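Local coordinates for protein cellulase (Rhodothermus marinus, PDB 3B7M) that hydrolyses internal beta-1,4-glucosidic bonds of cellulose as a family 12 endoglucanase, in a thermostable form engineered at its active surface for activity at moderate temperature, at residues H50-G53 and N54-A57. Sequence-based numbering, arbitrary orientation.
Sequences HDNG and NNVA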
ATOM      1  N   HIS A  50      -4.311  -7.725  17.097  1.00 20.91           N
ATOM      2  CA  HIS A  50      -4.057  -8.818  16.169  1.00 21.16           C
ATOM      3  C   HIS A  50      -2.936  -9.724  16.642  1.00 21.82           C
ATOM      4  O   HIS A  50      -1.974  -9.266  17.261  1.00 21.45           O
ATOM      5  CB  HIS A  50      -3.723  -8.282  14.774  1.00 20.83           C
ATOM      6  CG  HIS A  50      -4.697  -7.262  14.283  1.00 20.22           C
ATOM      7  ND1 HIS A  50      -6.042  -7.527  14.156  1.00 19.18           N
ATOM      8  CD2 HIS A  50      -4.527  -5.975  13.899  1.00 19.22           C
ATOM      9  CE1 HIS A  50      -6.658  -6.451  13.699  1.00 18.79           C
ATOM     10  NE2 HIS A  50      -5.764  -5.492  13.543  1.00 17.16           N
ATOM     11  N   ASP A  51      -3.082 -11.007  16.332  1.00 22.71           N
ATOM     12  CA  ASP A  51      -2.100 -12.016  16.655  1.00 24.01           C
ATOM     13  C   ASP A  51      -2.139 -13.095  15.570  1.00 23.69           C
ATOM     14  O   ASP A  51      -2.367 -14.268  15.871  1.00 24.25           O
ATOM     15  CB  ASP A  51      -2.420 -12.604  18.035  1.00 25.28           C
ATOM     16  CG  ASP A  51      -1.257 -13.392  18.638  1.00 28.67           C
ATOM     17  OD1 ASP A  51      -0.107 -12.879  18.683  1.00 30.37           O
ATOM     18  OD2 ASP A  51      -1.526 -14.525  19.105  1.00 32.52           O
ATOM     19  N   ASN A  52      -1.945 -12.693  14.308  1.00 22.70           N
ATOM     20  CA  ASN A  52      -1.894 -13.636  13.193  1.00 22.10           C
ATOM     21  C   ASN A  52      -0.523 -14.295  13.052  1.00 22.17           C
ATOM     22  O   ASN A  52       0.436 -13.893  13.718  1.00 22.61           O
ATOM     23  CB  ASN A  52      -2.287 -12.965  11.868  1.00 22.05           C
ATOM     24  CG  ASN A  52      -3.790 -13.009  11.592  1.00 21.45           C
ATOM     25  OD1 ASN A  52      -4.228 -12.911  10.439  1.00 22.11           O
ATOM     26  ND2 ASN A  52      -4.577 -13.139  12.638  1.00 19.41           N
ATOM     27  N   GLY A  53      -0.431 -15.307  12.192  1.00 21.88           N
ATOM     28  CA  GLY A  53       0.842 -15.969  11.918  1.00 21.76           C
ATOM     29  C   GLY A  53       1.517 -15.368  10.706  1.00 21.86           C
ATOM     30  O   GLY A  53       1.959 -14.218  10.751  1.00 22.24           O
ATOM     31  N   ASN A  54       1.584 -16.130   9.617  1.00 21.52           N
ATOM     32  CA  ASN A  54       2.279 -15.666   8.413  1.00 21.76           C
ATOM     33  C   ASN A  54       1.420 -14.827   7.482  1.00 20.96           C
ATOM     34  O   ASN A  54       1.943 -14.213   6.558  1.00 21.29           O
ATOM     35  CB  ASN A  54       2.922 -16.835   7.647  1.00 21.98           C
ATOM     36  CG  ASN A  54       4.364 -17.068   8.052  1.00 23.79           C
ATOM     37  OD1 ASN A  54       4.741 -16.808   9.190  1.00 25.88           O
ATOM     38  ND2 ASN A  54       5.184 -17.553   7.116  1.00 24.94           N
ATOM     39  N   ASN A  55       0.111 -14.795   7.740  1.00 20.15           N
ATOM     40  CA  ASN A  55      -0.830 -14.016   6.932  1.00 19.72           C
ATOM     41  C   ASN A  55      -1.256 -12.702   7.591  1.00 18.96           C
ATOM     42  O   ASN A  55      -1.379 -12.616   8.819  1.00 18.19           O
ATOM     43  CB  ASN A  55      -2.067 -14.858   6.563  1.00 19.77           C
ATOM     44  CG  ASN A  55      -2.883 -15.255   7.771  1.00 20.54           C
ATOM     45  OD1 ASN A  55      -2.334 -15.690   8.781  1.00 20.27           O
ATOM     46  ND2 ASN A  55      -4.204 -15.084   7.685  1.00 16.81           N
ATOM     47  N   VAL A  56      -1.475 -11.687   6.754  1.00 18.37           N
ATOM     48  CA  VAL A  56      -1.894 -10.356   7.180  1.00 17.80           C
ATOM     49  C   VAL A  56      -3.242 -10.395   7.911  1.00 17.59           C
ATOM     50  O   VAL A  56      -4.186 -11.052   7.447  1.00 17.28           O
ATOM     51  CB  VAL A  56      -2.016  -9.409   5.952  1.00 18.18           C
ATOM     52  CG1 VAL A  56      -2.582  -8.072   6.352  1.00 18.11           C
ATOM     53  CG2 VAL A  56      -0.667  -9.222   5.284  1.00 17.54           C
ATOM     54  N   ALA A  57      -3.311  -9.699   9.050  1.00 16.65           N
ATOM     55  CA  ALA A  57      -4.544  -9.538   9.808  1.00 16.52           C
ATOM     56  C   ALA A  57      -5.384  -8.374   9.282  1.00 16.53           C
ATOM     57  O   ALA A  57      -6.603  -8.478   9.164  1.00 16.60           O
ATOM     58  CB  ALA A  57      -4.227  -9.321  11.272  1.00 16.98           C
TER
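The imidazole of His50 carries the methyl group of Ala57 over one of its faces, a CH-pi contact in which CB of Ala57 lies 4.0 Å from the ring centroid and 29° off the ring normal. The methyl sits nearer the root of the ring than its far edge, 3.7 Å from CG of His50. At the ring edge both nitrogens are engaged, ND1 with the hydroxyl of Thr30 and NE2 with the side-chain oxygen of Gln32, which fixes the rotation of the ring. Histidine suits this buried place because it offers two polar edge atoms and a flat aromatic face; alanine is small enough to fit between the two flat groups. CG of His50 stands anti to its own carbonyl carbon, chi1 -49°, which turns the ring toward the Ala57 methyl.

The second flat group, the amide of Asn52, fills the inside of the bend. The methyl lies over one face of it, with CB of Ala57 3.7 Å from CG of Asn52, and has the imidazole face on its other side. The Asn55 side chain comes to the amide's outer edge, tilted toward the opposite face. CB of Asn52 lies 3.2 Å from O of Asn55. With an alanine here, that CB would stay, but the flat face against the Ala57 methyl would be lost and a gap would probably open.

Gly53 and Asn54 form the exposed apex, where the chain reverses until its two arms run 158° apart. Gly53 has an unusual backbone shape that a residue without a side chain takes easily, and polar Asn54 suits an exposed tip. This loop joins strand 43-48 of one sheet to strand 61-65 of the other in the beta-jelly-roll fold. Backbone hydrogen bonds tie Asn52 to Phe200 and Ala57 to Leu199, while the Gly53 carbonyl accepts from Arg91, holding the loop against the end of strand 189-199 and the start of strand 91-101.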